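Local coordinates for uncharacterized protein DUF1470 (PDB 3H0N) that binds zinc through a treble-clef zinc finger and, with its ABATE domain, possibly acts as a stress-related transcription regulator, at the interface of chains A and B. Residues are numbered along the deposited sequence; one frame, centred on the assembly and turned at random. Chains: chain A/B, uncharacterized protein DUF1470.

The interface of chains A and B. Residues chain A 86, 89-90, 134, 137-138; chain B 101-102, 110.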
loop_
_atom_site.group_PDB
_atom_site.type_symbol
_atom_site.label_atom_id
_atom_site.label_comp_id
_atom_site.label_asym_id
_atom_site.label_seq_id
_atom_site.Cartn_x
_atom_site.Cartn_y
_atom_site.Cartn_z
ATOM N N ALA A 86 7.201 9.910 11.698
ATOM C CA ALA A 86 6.431 10.386 10.557
ATOM C C ALA A 86 7.107 11.545 9.855
ATOM O O ALA A 86 7.125 11.599 8.626
ATOM C CB ALA A 86 5.028 10.741 10.984
ATOM N N LEU A 89 10.037 10.104 7.908
ATOM C CA LEU A 89 9.625 9.293 6.762
ATOM C C LEU A 89 9.002 10.149 5.650
ATOM O O LEU A 89 9.271 9.940 4.468
ATOM C CB LEU A 89 8.652 8.205 7.218
ATOM C CG LEU A 89 9.235 7.137 8.156
ATOM C CD1 LEU A 89 8.139 6.303 8.792
ATOM C CD2 LEU A 89 10.248 6.228 7.430
ATOM N N ASN A 90 8.222 11.156 6.029
ATOM C CA ASN A 90 7.612 12.064 5.039
ATOM C C ASN A 90 8.659 12.798 4.247
ATOM O O ASN A 90 8.511 12.994 3.050
ATOM C CB ASN A 90 6.656 13.053 5.698
ATOM C CG ASN A 90 5.356 12.435 6.098
ATOM O OD1 ASN A 90 5.006 11.345 5.630
ATOM N ND2 ASN A 90 4.569 13.170 6.889
ATOM N N ALA A 134 6.160 3.513 6.764
ATOM C CA ALA A 134 4.981 4.393 6.802
ATOM C C ALA A 134 3.677 3.593 6.772
ATOM O O ALA A 134 2.702 3.930 7.454
ATOM C CB ALA A 134 5.014 5.453 5.677
ATOM N N ILE A 137 2.726 2.181 10.108
ATOM C CA ILE A 137 2.178 3.213 10.973
ATOM C C ILE A 137 0.691 3.419 10.601
ATOM O O ILE A 137 -0.182 3.438 11.452
ATOM C CB ILE A 137 2.963 4.531 10.839
ATOM C CG1 ILE A 137 4.434 4.367 11.297
ATOM C CG2 ILE A 137 2.257 5.687 11.561
ATOM C CD1 ILE A 137 5.329 5.567 10.929
ATOM N N GLY A 138 0.399 3.526 9.303
ATOM C CA GLY A 138 -0.985 3.665 8.868
ATOM C C GLY A 138 -1.848 2.508 9.245
ATOM O O GLY A 138 -3.057 2.672 9.530
ATOM N N GLU B 101 2.165 10.393 2.025
ATOM C CA GLU B 101 2.432 11.261 3.170
ATOM C C GLU B 101 1.607 10.776 4.364
ATOM O O GLU B 101 0.384 10.608 4.268
ATOM C CB GLU B 101 2.099 12.733 2.816
ATOM C CG GLU B 101 2.427 13.710 3.947
ATOM C CD GLU B 101 2.238 15.200 3.614
ATOM O OE1 GLU B 101 2.148 15.549 2.424
ATOM O OE2 GLU B 101 2.246 16.031 4.583
ATOM N N LEU B 102 2.287 10.641 5.509
ATOM C CA LEU B 102 1.636 10.371 6.778
ATOM C C LEU B 102 1.047 11.621 7.375
ATOM O O LEU B 102 1.694 12.667 7.386
ATOM C CB LEU B 102 2.633 9.766 7.764
ATOM C CG LEU B 102 3.142 8.360 7.480
ATOM C CD1 LEU B 102 4.469 8.126 8.202
ATOM C CD2 LEU B 102 2.083 7.325 7.877
ATOM N N TRP B 110 -3.166 7.973 12.957
ATOM C CA TRP B 110 -2.224 8.167 11.872
ATOM C C TRP B 110 -2.677 7.389 10.638
ATOM O O TRP B 110 -3.108 6.229 10.731
ATOM C CB TRP B 110 -0.837 7.659 12.268
ATOM C CG TRP B 110 -0.184 8.525 13.223
ATOM C CD1 TRP B 110 -0.186 8.405 14.602
ATOM C CD2 TRP B 110 0.553 9.716 12.932
ATOM N NE1 TRP B 110 0.521 9.424 15.155
ATOM C CE2 TRP B 110 0.992 10.251 14.168
ATOM C CE3 TRP B 110 0.889 10.390 11.751
ATOM C CZ2 TRP B 110 1.734 11.419 14.239
ATOM C CZ3 TRP B 110 1.640 11.546 11.828
ATOM C CH2 TRP B 110 2.051 12.051 13.063
#
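Helices 82-95 and 121-138 of chain A receive strands 101-104 and 110-113 of chain B, where B:Leu102 points its side chain into the groove between the two helices. The segments belong to the ABATE domain, the fold first seen in this DUF1470 protein; the two-fold axis repeats the contact with the chains exchanged, which is compatible with a dimer, though the crystal alone does not prove one in solution. A:Asn90 reads the backbone of B:Leu102 with both ends of its amide. OD1 of A:Asn90 accepts from B:Leu102 N at 2.8 Å, while its ND2 gives to B:Leu102 O at 3.0 Å, both bonds nearly straight (164° at H). The B:Leu102 N is tilted 21° from the plane of the A:Asn90 side-chain carbonyl, whereas ND2 lies in the plane of the B:Leu102 backbone carbonyl, on a lone pair of its O. This pair of bonds fixes which way the amide is flipped, and the CG of B:Glu101 lies against it at 3.9 Å from A:Asn90 CG. A leucine in place of A:Asn90 would probably leave the N-H and C=O of B:Leu102 without these partners and the strand less firmly held to the helix. With CG anti to the carbonyl carbon (chi1 -69°), B:Leu102 sends CD1 in among A:Ala134 CB (3.7 Å), A:Ala86 CA and A:Ile137 CD1, with CD1 of A:Leu89 at the back. Its other methyl, CD2, turns toward the carbonyl O of A:Ala134 and the CG2 branch of A:Ile137. CG2 of A:Ile137 also touches B:Trp110 CB at 3.7 Å, the two side chains lying side by side and pointing the same way. From there the indole of B:Trp110 reaches across to helix 82-95, where CZ3 of its six-membered ring lies 3.6 Å from A:Ala86 CB.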